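Local coordinates for protein inorganic pyrophosphatase (Shewanella sp. AS-11, PDB 6LL8) that probably hydrolyses inorganic diphosphate to two phosphates, and binds magnesium ions together with the substrate analogue imidodiphosphate in its active site, at residues D15-A20 and A36-E41; R246-L251 and A270-R275; V149-P154 and E174-V179; W110-P113 and T119-K122; D197-D202 and A231-D236. All coordinates share one frame; numbering follows the deposited sequence. Where two conformers were deposited one is given.

Contact 1: residues D15-A20 and A36-E41; sequences DSICGA and AARLGE. With MG (magnesium ion), chain D.
The flat guanidinium group of Arg38, whose CB touches Ile17 CD1 at 3.5 Å, has its neighbours at the edge: Gly40 and Glu41 lie close to its plane. The contact belongs to the beta-alpha-beta unit of strand 4-7, helix 14-29 and strand 34-38 in the DHH domain. Arg38 NH1 donates to Gly40 O at 2.9 Å. The salt bridge from Arg38 NH1 to Glu41 OE1 measures 3.1 Å. Both acceptors lie close to the guanidinium plane, yet each is approached from above its own plane, 45° out of it. NE of Arg38 is taken by Pro58 O, which helps fix the rotation of the group. Helix 15-20 runs nearly antiparallel to strand 36-38, at 160°, with the short axes 7.9 Å apart at closest approach. Alanine suits so close a pairing: Ala20 CB meets Ala36 CB at 4.1 Å, small methyls that let the backbones come together. One turn earlier in the helix the longer Ile17 reaches across with its CD1 methyl. Arg38 CB itself lies against Ile17; from there CG, between the backbone N and the carbonyl carbon (chi1 62°), starts the chain that carries the guanidinium away. A water lies between the backbones, 3.0 Å from Ser16 O and 2.8 Å from Ala37 O. Ser16 OG bonds to Asp73 OD2, a second-shell link to the metal site. One residue earlier, Asp15 joins Asp73, His95 and Asp147 round a magnesium ion, its OD1 held by Asn118 while OD2 binds the metal at 2.1 Å.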
# COMPACT_ATOMS: atom_id res chain seq x y z
N ASP A 15 -3.92 -4.43 -1.57
CA ASP A 15 -4.95 -3.96 -0.64
C ASP A 15 -5.85 -2.93 -1.30
O ASP A 15 -7.08 -3.01 -1.19
CB ASP A 15 -4.27 -3.38 0.59
CG ASP A 15 -5.10 -3.11 1.82
OD1 ASP A 15 -6.19 -3.75 1.94
OD2 ASP A 15 -4.66 -2.32 2.69
N SER A 16 -5.28 -1.98 -2.01
CA SER A 16 -6.06 -0.94 -2.69
C SER A 16 -6.95 -1.54 -3.78
O SER A 16 -8.06 -1.04 -3.99
CB SER A 16 -5.16 0.13 -3.27
OG SER A 16 -4.78 1.10 -2.31
N ILE A 17 -6.47 -2.50 -4.55
CA ILE A 17 -7.25 -3.09 -5.66
C ILE A 17 -8.30 -4.03 -5.09
O ILE A 17 -9.49 -3.94 -5.41
CB ILE A 17 -6.32 -3.80 -6.66
CG1 ILE A 17 -5.39 -2.79 -7.32
CG2 ILE A 17 -7.12 -4.62 -7.64
CD1 ILE A 17 -6.06 -1.73 -8.18
N CYS A 18 -7.86 -4.98 -4.28
CA CYS A 18 -8.77 -6.00 -3.74
C CYS A 18 -9.78 -5.36 -2.82
O CYS A 18 -10.94 -5.78 -2.78
CB CYS A 18 -7.99 -7.11 -3.04
SG CYS A 18 -6.88 -8.00 -4.18
N GLY A 19 -9.34 -4.38 -2.04
CA GLY A 19 -10.28 -3.67 -1.17
C GLY A 19 -11.32 -2.89 -1.93
O GLY A 19 -12.49 -2.86 -1.53
N ALA A 20 -10.95 -2.28 -3.04
CA ALA A 20 -11.96 -1.58 -3.87
C ALA A 20 -13.00 -2.58 -4.38
O ALA A 20 -14.21 -2.29 -4.33
CB ALA A 20 -11.30 -0.85 -4.99
N ALA A 36 -15.99 -0.26 -8.33
CA ALA A 36 -14.56 -0.33 -7.99
C ALA A 36 -13.72 0.32 -9.07
O ALA A 36 -13.97 0.11 -10.27
CB ALA A 36 -14.13 -1.75 -7.79
N ALA A 37 -12.72 1.08 -8.69
CA ALA A 37 -11.85 1.73 -9.66
C ALA A 37 -10.40 1.65 -9.19
O ALA A 37 -10.11 1.28 -8.04
CB ALA A 37 -12.28 3.14 -9.92
N ARG A 38 -9.51 2.04 -10.08
CA ARG A 38 -8.07 2.09 -9.81
C ARG A 38 -7.45 3.32 -10.48
O ARG A 38 -7.90 3.72 -11.56
CB ARG A 38 -7.36 0.83 -10.26
CG ARG A 38 -7.43 0.55 -11.76
CD ARG A 38 -6.89 -0.83 -12.10
NE ARG A 38 -7.21 -1.19 -13.47
CZ ARG A 38 -6.46 -1.01 -14.53
NH1 ARG A 38 -5.25 -0.50 -14.45
NH2 ARG A 38 -6.92 -1.41 -15.70
N LEU A 39 -6.39 3.82 -9.87
CA LEU A 39 -5.65 5.01 -10.35
C LEU A 39 -4.40 4.64 -11.12
O LEU A 39 -3.68 5.55 -11.52
CB LEU A 39 -5.27 5.86 -9.16
CG LEU A 39 -6.41 6.62 -8.51
CD1 LEU A 39 -6.02 7.25 -7.17
CD2 LEU A 39 -6.93 7.70 -9.44
N GLY A 40 -4.11 3.37 -11.31
CA GLY A 40 -2.91 2.95 -12.02
C GLY A 40 -3.03 1.51 -12.44
O GLY A 40 -4.03 0.86 -12.18
N GLU A 41 -1.97 1.05 -13.08
CA GLU A 41 -1.83 -0.36 -13.49
C GLU A 41 -1.60 -1.23 -12.27
O GLU A 41 -1.26 -0.77 -11.18
CB GLU A 41 -0.66 -0.50 -14.47
CG GLU A 41 -0.86 0.33 -15.73
CD GLU A 41 -2.02 0.13 -16.74
OE1 GLU A 41 -3.00 -0.66 -16.55
OE2 GLU A 41 -1.94 0.81 -17.78
MG MG D . -2.80 -1.39 3.01
O HOH W 1 -8.11 0.98 -6.15

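Contact 2: residues R246-L251 and A270-R275; sequences RHSVLL and ADLTER
Leu272 and Leu250 reach toward each other tip to tip, their CD2 methyls 3.8 Å apart. The same methyl of Leu272 also lies 3.9 Å from Ser248 OG, so one branch of one leucine carries the whole touch with the strand. Leu272 holds CG anti to its backbone N (chi1 -173°), which extends the side chain from the helix toward the sheet. Ser248 is small enough to let that methyl come up beside it, and its buried hydroxyl is satisfied on its other contacts: OG is 2.7 Å from His247 ND1, in the plane of the imidazole at its edge, and also bonds to Ser267 OG on the adjoining strand. These bonds hold OG in place beside the leucine. Strand 248-255 lies in the middle of the mixed five-stranded sheet of the DHHA2 domain, between strands 211-220 and 260-267. Its alternation puts Ser248 and Leu250 on the side of helix 272-277 and turns Val249 to the other. A second helix, 294-307, closes round the same cluster: Leu302 touches both leucines, while Phe306 packs on Leu272 and meets the ring of His247 edge-to-face. Farther out, the first turn of helix 272-277 is tied by the backbone bond from Arg275 N to Asp271 O, 2.9 Å. Asp271 stands at the N-cap position without making a capping bond. In the conformer given, Arg275 NE instead reaches Asp271 OD1 at 2.8 Å, a nearly straight salt bridge (167°) that meets the carboxylate from above its plane; since Arg275 was deposited in two conformers, this bridge is somewhat doubtful.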
# COMPACT_ATOMS: atom_id res chain seq x y z
N ARG A 246 11.40 17.09 -5.44
CA ARG A 246 11.21 16.49 -4.11
C ARG A 246 12.34 16.88 -3.17
O ARG A 246 13.52 17.04 -3.61
CB ARG A 246 11.13 14.97 -4.24
CG ARG A 246 9.92 14.47 -5.00
CD ARG A 246 9.88 12.95 -5.11
NE ARG A 246 8.63 12.49 -5.67
CZ ARG A 246 8.35 12.43 -6.96
NH1 ARG A 246 9.24 12.72 -7.89
NH2 ARG A 246 7.13 12.13 -7.35
N HIS A 247 12.05 17.00 -1.89
CA HIS A 247 13.07 17.16 -0.84
C HIS A 247 13.92 15.90 -0.77
O HIS A 247 15.15 15.98 -0.61
CB HIS A 247 12.38 17.51 0.48
CG HIS A 247 13.32 17.63 1.62
ND1 HIS A 247 13.90 16.53 2.22
CD2 HIS A 247 13.83 18.73 2.24
CE1 HIS A 247 14.72 16.96 3.17
NE2 HIS A 247 14.67 18.32 3.21
N SER A 248 13.28 14.74 -0.78
CA SER A 248 13.95 13.45 -0.57
C SER A 248 13.28 12.38 -1.42
O SER A 248 12.05 12.42 -1.59
CB SER A 248 13.87 13.03 0.87
OG SER A 248 14.49 13.94 1.77
N VAL A 249 14.07 11.41 -1.84
CA VAL A 249 13.56 10.12 -2.36
C VAL A 249 14.28 9.02 -1.63
O VAL A 249 15.51 9.02 -1.57
CB VAL A 249 13.66 9.96 -3.88
CG1 VAL A 249 13.17 8.58 -4.29
CG2 VAL A 249 12.90 11.04 -4.64
N LEU A 250 13.49 8.10 -1.07
CA LEU A 250 13.99 6.95 -0.31
C LEU A 250 13.49 5.70 -1.00
O LEU A 250 12.33 5.66 -1.44
CB LEU A 250 13.44 6.98 1.13
CG LEU A 250 13.52 8.33 1.84
CD1 LEU A 250 12.91 8.18 3.23
CD2 LEU A 250 14.93 8.91 1.87
N LEU A 251 14.33 4.69 -1.07
CA LEU A 251 13.89 3.38 -1.62
C LEU A 251 14.27 2.31 -0.63
O LEU A 251 15.45 2.11 -0.35
CB LEU A 251 14.50 3.12 -3.00
CG LEU A 251 14.14 1.78 -3.64
CD1 LEU A 251 12.64 1.66 -3.88
CD2 LEU A 251 14.88 1.58 -4.95
N ALA A 270 21.39 16.31 4.63
CA ALA A 270 22.53 15.37 4.67
C ALA A 270 22.41 14.41 5.86
O ALA A 270 23.03 13.34 5.80
CB ALA A 270 23.84 16.12 4.71
N ASP A 271 21.67 14.76 6.91
CA ASP A 271 21.61 13.92 8.13
C ASP A 271 20.22 13.31 8.32
O ASP A 271 19.83 12.97 9.45
CB ASP A 271 22.04 14.72 9.35
CG ASP A 271 21.15 15.92 9.62
OD1 ASP A 271 20.25 16.21 8.79
OD2 ASP A 271 21.38 16.58 10.66
N LEU A 272 19.47 13.13 7.23
CA LEU A 272 18.05 12.71 7.34
C LEU A 272 17.91 11.47 8.20
O LEU A 272 17.07 11.48 9.12
CB LEU A 272 17.52 12.42 5.93
CG LEU A 272 16.02 12.15 5.89
CD1 LEU A 272 15.23 13.42 6.11
CD2 LEU A 272 15.61 11.51 4.58
N THR A 273 18.60 10.37 7.90
CA THR A 273 18.35 9.10 8.62
C THR A 273 19.01 9.11 10.00
O THR A 273 18.48 8.48 10.91
CB THR A 273 18.72 7.86 7.80
OG1 THR A 273 20.12 7.85 7.53
CG2 THR A 273 17.98 7.80 6.49
N GLU A 274 20.10 9.84 10.16
CA GLU A 274 20.67 10.06 11.51
C GLU A 274 19.60 10.69 12.40
O GLU A 274 19.37 10.18 13.51
CB GLU A 274 21.94 10.93 11.39
CG GLU A 274 22.65 11.19 12.71
CD GLU A 274 24.11 11.58 12.59
OE1 GLU A 274 24.49 12.21 11.58
OE2 GLU A 274 24.88 11.25 13.51
N ARG A 275 18.96 11.75 11.93
CA ARG A 275 17.96 12.50 12.73
C ARG A 275 16.70 11.65 12.93
O ARG A 275 16.17 11.61 14.07
CB ARG A 275 17.62 13.85 12.09
CG ARG A 275 18.72 14.90 12.21
CD ARG A 275 18.24 16.26 11.76
NE ARG A 275 17.93 16.20 10.34
CZ ARG A 275 16.72 16.27 9.77
NH1 ARG A 275 15.62 16.44 10.49
NH2 ARG A 275 16.61 16.18 8.47

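Contact 3: residues V149-P154 and E174-V179; sequences VIFKSP and EDFKEV
Ile150 and Phe151 fill the two central positions of a type I' beta turn from Val149 to Lys152, which faces the first turn of helix 176-187; the CA atoms of Ile150 and Lys177 are the nearest pair. Val149 ends helix 134-147 in a Schellman motif, and the turn is closed by Lys152 N to Val149 O at 2.9 Å. Opposite, Asp175 is the N-cap residue: its OD1 accepts from Glu178 N at 3.2 Å, meeting it from above the carboxylate plane. Phe151 and Phe176 cross at about a right angle, Phe151 CE2 coming to the edge of the Phe176 ring, 4.0 Å from CE1. Large flat rings suit this place because each can touch the other and Val164 of helix 158-171 at once. Lys177 stays at the surface; its extended chain passes the Phe151 ring, with CE 4.1 Å from CE2, and uses only methylene carbons there. With an alanine in place of Phe151, the edge of the Phe176 ring and Lys177 CE would probably lose their shared neighbour, leaving a gap beside Val164. Next to it in the turn, Ile150 holds chi1 at -30°, away from a staggered value, and its CG2 meets Lys177 CG at 4.1 Å.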
# COMPACT_ATOMS: atom_id res chain seq x y z
N VAL A 149 2.78 -9.15 5.45
CA VAL A 149 4.01 -9.91 5.16
C VAL A 149 3.90 -11.29 5.81
O VAL A 149 4.77 -11.74 6.58
CB VAL A 149 5.31 -9.15 5.50
CG1 VAL A 149 6.51 -9.88 4.90
CG2 VAL A 149 5.24 -7.72 5.00
N ILE A 150 2.81 -11.98 5.52
CA ILE A 150 2.59 -13.35 6.06
C ILE A 150 2.70 -13.30 7.58
O ILE A 150 3.28 -14.20 8.22
CB ILE A 150 3.52 -14.41 5.44
CG1 ILE A 150 3.95 -14.11 4.00
CG2 ILE A 150 2.84 -15.76 5.55
CD1 ILE A 150 4.98 -15.09 3.42
N PHE A 151 2.11 -12.27 8.17
CA PHE A 151 2.01 -12.05 9.63
C PHE A 151 3.34 -11.60 10.24
O PHE A 151 3.40 -11.42 11.46
CB PHE A 151 1.44 -13.24 10.39
CG PHE A 151 0.19 -13.85 9.84
CD1 PHE A 151 -0.79 -13.11 9.21
CD2 PHE A 151 -0.07 -15.18 10.11
CE1 PHE A 151 -1.96 -13.70 8.79
CE2 PHE A 151 -1.26 -15.76 9.70
CZ PHE A 151 -2.20 -15.02 9.03
N LYS A 152 4.38 -11.39 9.45
CA LYS A 152 5.70 -10.99 10.00
C LYS A 152 5.77 -9.50 10.31
O LYS A 152 6.56 -9.08 11.13
CB LYS A 152 6.81 -11.31 8.99
CG LYS A 152 6.99 -12.78 8.65
CD LYS A 152 7.95 -13.00 7.47
CE LYS A 152 8.18 -14.46 7.11
NZ LYS A 152 9.57 -14.63 6.69
N SER A 153 5.01 -8.70 9.59
CA SER A 153 5.11 -7.24 9.76
C SER A 153 4.64 -6.85 11.15
O SER A 153 3.63 -7.38 11.63
CB SER A 153 4.29 -6.53 8.72
OG SER A 153 4.42 -5.13 8.87
N PRO A 154 5.24 -5.83 11.77
CA PRO A 154 4.77 -5.36 13.07
C PRO A 154 3.42 -4.66 13.01
O PRO A 154 2.85 -4.42 14.06
CB PRO A 154 5.87 -4.43 13.55
CG PRO A 154 6.50 -3.93 12.32
CD PRO A 154 6.46 -5.12 11.36
N GLU A 174 -6.63 -24.04 2.23
CA GLU A 174 -6.13 -24.69 3.47
C GLU A 174 -4.77 -24.09 3.85
O GLU A 174 -4.60 -23.71 5.02
CB GLU A 174 -6.00 -26.20 3.31
CG GLU A 174 -5.35 -26.94 4.49
CD GLU A 174 -3.82 -27.06 4.47
OE1 GLU A 174 -3.27 -27.41 3.39
OE2 GLU A 174 -3.17 -26.82 5.53
N ASP A 175 -3.84 -23.99 2.92
CA ASP A 175 -2.47 -23.56 3.26
C ASP A 175 -2.30 -22.09 2.85
O ASP A 175 -1.67 -21.74 1.82
CB ASP A 175 -1.44 -24.48 2.62
CG ASP A 175 -0.06 -24.29 3.16
OD1 ASP A 175 0.22 -23.27 3.82
OD2 ASP A 175 0.76 -25.15 2.85
N PHE A 176 -2.89 -21.22 3.63
CA PHE A 176 -2.87 -19.79 3.29
C PHE A 176 -1.46 -19.22 3.43
O PHE A 176 -1.14 -18.26 2.71
CB PHE A 176 -3.91 -19.03 4.09
CG PHE A 176 -3.91 -19.24 5.59
CD1 PHE A 176 -3.03 -18.59 6.43
CD2 PHE A 176 -4.82 -20.13 6.15
CE1 PHE A 176 -3.08 -18.80 7.81
CE2 PHE A 176 -4.83 -20.39 7.50
CZ PHE A 176 -3.97 -19.71 8.32
N LYS A 177 -0.63 -19.74 4.32
CA LYS A 177 0.74 -19.17 4.42
C LYS A 177 1.52 -19.45 3.14
O LYS A 177 2.38 -18.63 2.79
CB LYS A 177 1.47 -19.69 5.65
CG LYS A 177 0.90 -19.13 6.95
CD LYS A 177 1.68 -19.56 8.17
CE LYS A 177 0.97 -19.15 9.43
NZ LYS A 177 1.60 -19.74 10.63
N GLU A 178 1.27 -20.56 2.46
CA GLU A 178 1.94 -20.81 1.16
C GLU A 178 1.40 -19.90 0.08
O GLU A 178 2.19 -19.53 -0.80
CB GLU A 178 1.88 -22.28 0.78
CG GLU A 178 3.00 -23.06 1.42
CD GLU A 178 4.38 -22.66 0.94
OE1 GLU A 178 5.13 -22.09 1.73
OE2 GLU A 178 4.70 -22.90 -0.25
N VAL A 179 0.14 -19.52 0.11
CA VAL A 179 -0.34 -18.48 -0.81
C VAL A 179 0.44 -17.19 -0.52
O VAL A 179 0.87 -16.53 -1.45
CB VAL A 179 -1.86 -18.29 -0.72
CG1 VAL A 179 -2.31 -17.15 -1.63
CG2 VAL A 179 -2.60 -19.58 -1.08

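Contact 4: residues W110-P113 and T119-K122; sequences WIRP and TVIK
The edge strand 108-111 of the parallel DHH-domain sheet leads through a short loop into helix 117-128, and Val120 on that helix packs back on Trp110 and Arg112. The two branches of Val120 divide the work. CG1, anti to the backbone N (chi1 -173°), comes within 3.5 Å of Trp110 O and 3.7 Å of Trp110 CB. CG2 reaches the other partner, 3.9 Å from Arg112 CB, where the two side chains cross at about a right angle. The closest side-chain touch of the tryptophan is at its CB, and the indole is approached obliquely. Arg112 offers CB and CG while, in the conformer given, its guanidinium turns back to Ile111 O. A beta-branched residue suits the place because its two methyls reach Trp110 on the strand and Arg112 just after it. Cutting Val120 back to an alanine removes both methyls and would probably open a gap between strand and helix, with Arg112 CB left without its neighbour. Val93 on the adjoining strand 88-94 also touches Val120, and the valine side chain stands about 5 Å from that of His95, a magnesium ligand. On its other sides the helix meets helices 134-147 and 158-171, through Ile121 on Met140 and Lys122 on Leu167.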
# COMPACT_ATOMS: atom_id res chain seq x y z
N TRP A 110 -13.95 4.30 8.51
CA TRP A 110 -13.64 3.01 9.15
C TRP A 110 -12.13 2.90 9.11
O TRP A 110 -11.58 2.36 8.16
CB TRP A 110 -14.32 1.86 8.42
CG TRP A 110 -15.81 1.80 8.50
CD1 TRP A 110 -16.71 2.56 7.82
CD2 TRP A 110 -16.53 0.81 9.21
NE1 TRP A 110 -17.96 2.12 8.10
CE2 TRP A 110 -17.89 1.05 8.92
CE3 TRP A 110 -16.17 -0.24 10.05
CZ2 TRP A 110 -18.90 0.23 9.45
CZ3 TRP A 110 -17.17 -1.05 10.55
CH2 TRP A 110 -18.50 -0.80 10.26
N ILE A 111 -11.46 3.46 10.10
CA ILE A 111 -9.99 3.51 10.12
C ILE A 111 -9.57 2.79 11.39
O ILE A 111 -10.08 3.08 12.48
CB ILE A 111 -9.46 4.95 10.00
CG1 ILE A 111 -9.92 5.59 8.69
CG2 ILE A 111 -7.94 4.93 10.16
CD1 ILE A 111 -9.58 7.06 8.51
N ARG A 112 -8.69 1.82 11.26
CA ARG A 112 -8.23 1.02 12.41
C ARG A 112 -6.75 0.78 12.24
O ARG A 112 -6.31 0.51 11.12
CB ARG A 112 -8.95 -0.33 12.48
CG ARG A 112 -10.46 -0.25 12.57
CD ARG A 112 -10.98 0.24 13.90
NE ARG A 112 -12.44 0.05 13.89
CZ ARG A 112 -13.32 0.94 13.36
NH1 ARG A 112 -12.92 2.10 12.88
NH2 ARG A 112 -14.60 0.66 13.31
N PRO A 113 -5.97 0.79 13.33
CA PRO A 113 -4.52 0.62 13.22
C PRO A 113 -4.15 -0.86 13.16
O PRO A 113 -3.43 -1.38 14.01
CB PRO A 113 -4.02 1.34 14.46
CG PRO A 113 -5.09 1.07 15.46
CD PRO A 113 -6.39 1.18 14.68
N THR A 119 -8.84 -6.11 6.32
CA THR A 119 -9.28 -6.56 7.67
C THR A 119 -10.45 -5.70 8.11
O THR A 119 -11.45 -6.21 8.69
CB THR A 119 -8.12 -6.55 8.64
OG1 THR A 119 -7.14 -7.44 8.11
CG2 THR A 119 -8.50 -6.93 10.04
N VAL A 120 -10.35 -4.40 7.90
CA VAL A 120 -11.44 -3.46 8.26
C VAL A 120 -12.64 -3.70 7.35
O VAL A 120 -13.79 -3.69 7.80
CB VAL A 120 -10.96 -2.01 8.20
CG1 VAL A 120 -12.05 -1.10 8.75
CG2 VAL A 120 -9.67 -1.81 8.97
N ILE A 121 -12.44 -3.93 6.05
CA ILE A 121 -13.58 -4.22 5.17
C ILE A 121 -14.28 -5.49 5.64
O ILE A 121 -15.51 -5.52 5.60
CB ILE A 121 -13.11 -4.27 3.71
CG1 ILE A 121 -12.57 -2.91 3.28
CG2 ILE A 121 -14.23 -4.73 2.80
CD1 ILE A 121 -11.85 -2.90 1.94
N LYS A 122 -13.57 -6.49 6.12
CA LYS A 122 -14.24 -7.70 6.65
C LYS A 122 -15.12 -7.29 7.83
O LYS A 122 -16.24 -7.79 7.95
CB LYS A 122 -13.20 -8.75 6.99
CG LYS A 122 -13.73 -10.15 7.07
CD LYS A 122 -14.39 -10.53 8.29
CE LYS A 122 -14.77 -12.02 8.22
NZ LYS A 122 -15.38 -12.36 9.50

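Contact 5: residues D197-D202 and A231-D236; sequences DLVMRD and ADLEAD
This is a buried helix-to-helix contact in the DHHA2 domain, made where Val199 of helix 195-199 packs against Leu233 and Asp236, one helical turn apart on helix 230-243. Val199 CG2 is the shared atom: it lies 4.0 Å from Leu233 CD2 and 3.5 Å from Asp236 OD2. The valine and leucine side chains slide past each other in opposite directions. Leu198 adds a backing contact through its CB, 4.2 Å from the same CD2 of Leu233, so one leucine methyl sits against both residues. Both helices pack on the mixed sheet of the domain, Leu198 touching Leu218 on strand 211-220 and Leu233 touching Leu264 on strand 260-267. The branched aliphatic residues thus fit a position shared between helix and sheet. Asp236 needs a different explanation. Its CG stands anti to the backbone N (chi1 -165°), which brings OD2 against the Val199 side chain, the two crossing at a slant, and OD2 there forms a salt bridge with Arg196 NE, just ahead of the segment. The charge pair probably compensates the carboxylate where it lies against a hydrocarbon. Ile237 and Leu240, farther along helix 230-243, also touch Val199. Past the apolar pair, Asp202 forms a salt bridge with Arg294, a residue of the imidodiphosphate pocket.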
# COMPACT_ATOMS: atom_id res chain seq x y z
N ASP A 197 10.90 1.35 -13.35
CA ASP A 197 9.70 0.53 -13.09
C ASP A 197 9.79 -0.07 -11.70
O ASP A 197 8.76 -0.18 -11.03
CB ASP A 197 9.51 -0.52 -14.17
CG ASP A 197 9.14 -0.00 -15.56
OD1 ASP A 197 8.68 1.14 -15.65
OD2 ASP A 197 9.22 -0.79 -16.49
N LEU A 198 10.99 -0.44 -11.23
CA LEU A 198 11.14 -0.95 -9.86
C LEU A 198 10.97 0.18 -8.85
O LEU A 198 10.25 0.01 -7.84
CB LEU A 198 12.49 -1.62 -9.70
CG LEU A 198 12.70 -2.91 -10.49
CD1 LEU A 198 14.12 -3.38 -10.34
CD2 LEU A 198 11.71 -4.00 -10.08
N VAL A 199 11.59 1.33 -9.07
CA VAL A 199 11.46 2.46 -8.13
C VAL A 199 9.96 2.79 -7.97
O VAL A 199 9.54 3.08 -6.85
CB VAL A 199 12.28 3.67 -8.61
CG1 VAL A 199 11.98 4.91 -7.83
CG2 VAL A 199 13.76 3.35 -8.60
N MET A 200 9.20 2.81 -9.06
CA MET A 200 7.80 3.25 -9.03
C MET A 200 6.83 2.14 -8.69
O MET A 200 5.64 2.43 -8.59
CB MET A 200 7.40 3.86 -10.38
CG MET A 200 8.18 5.09 -10.76
SD MET A 200 8.14 6.39 -9.58
CE MET A 200 6.40 6.71 -9.54
N ARG A 201 7.27 0.92 -8.52
CA ARG A 201 6.32 -0.21 -8.38
C ARG A 201 5.46 -0.06 -7.13
O ARG A 201 4.29 -0.44 -7.18
CB ARG A 201 7.10 -1.52 -8.33
CG ARG A 201 6.21 -2.73 -8.06
CD ARG A 201 6.80 -3.98 -8.61
NE ARG A 201 6.76 -3.97 -10.06
CZ ARG A 201 7.44 -4.83 -10.81
NH1 ARG A 201 8.22 -5.73 -10.24
NH2 ARG A 201 7.37 -4.74 -12.12
N ASP A 202 6.04 0.41 -6.04
CA ASP A 202 5.35 0.50 -4.75
C ASP A 202 5.79 1.79 -4.09
O ASP A 202 6.47 1.76 -3.05
CB ASP A 202 5.63 -0.73 -3.91
CG ASP A 202 4.96 -0.81 -2.57
OD1 ASP A 202 4.07 0.02 -2.32
OD2 ASP A 202 5.31 -1.79 -1.84
N ALA A 231 23.27 0.23 -8.18
CA ALA A 231 23.78 1.54 -8.64
C ALA A 231 22.78 2.19 -9.60
O ALA A 231 22.63 3.43 -9.56
CB ALA A 231 25.14 1.36 -9.26
N ASP A 232 22.13 1.42 -10.45
CA ASP A 232 21.08 1.93 -11.39
C ASP A 232 19.89 2.47 -10.59
O ASP A 232 19.35 3.50 -10.94
CB ASP A 232 20.66 0.86 -12.40
CG ASP A 232 21.73 0.46 -13.42
OD1 ASP A 232 22.67 1.22 -13.54
OD2 ASP A 232 21.55 -0.58 -14.05
N LEU A 233 19.51 1.80 -9.50
CA LEU A 233 18.42 2.32 -8.65
C LEU A 233 18.84 3.63 -8.01
O LEU A 233 18.02 4.56 -7.94
CB LEU A 233 18.04 1.29 -7.59
CG LEU A 233 17.47 -0.03 -8.08
CD1 LEU A 233 17.35 -1.01 -6.94
CD2 LEU A 233 16.13 0.17 -8.75
N GLU A 234 20.08 3.72 -7.53
CA GLU A 234 20.57 4.94 -6.89
C GLU A 234 20.57 6.10 -7.89
O GLU A 234 20.18 7.23 -7.54
CB GLU A 234 21.96 4.70 -6.30
CG GLU A 234 21.92 3.73 -5.13
CD GLU A 234 23.30 3.46 -4.57
OE1 GLU A 234 24.17 2.96 -5.35
OE2 GLU A 234 23.49 3.73 -3.38
N ALA A 235 21.01 5.85 -9.11
CA ALA A 235 21.01 6.90 -10.15
C ALA A 235 19.57 7.30 -10.43
O ALA A 235 19.28 8.49 -10.63
CB ALA A 235 21.70 6.43 -11.40
N ASP A 236 18.67 6.33 -10.46
CA ASP A 236 17.29 6.63 -10.83
C ASP A 236 16.56 7.44 -9.76
O ASP A 236 15.79 8.35 -10.11
CB ASP A 236 16.52 5.37 -11.18
CG ASP A 236 15.24 5.73 -11.90
OD1 ASP A 236 15.31 6.31 -13.05
OD2 ASP A 236 14.18 5.55 -11.28

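Contacts 1, 2 and 5 are buried, contact 4 partly so, and contact 3 lies at the surface. Contacts 1 and 4 each pack a helix on the parallel sheet of the DHH domain and touch through Gly19 O and Ile121 CD1; contact 1 also carries a magnesium ligand. Contacts 2 and 5 share the DHHA2 domain and meet where Leu251 packs on Leu233 and Val199. Aliphatic groups dominate all the buried contacts, but each brings its own polar element: a water in contact 1, hydroxyl bonds in contact 2, a salt bridge in contact 5. Contact 3 alone joins a turn to a helix start, with aromatic rings and a lysine chain.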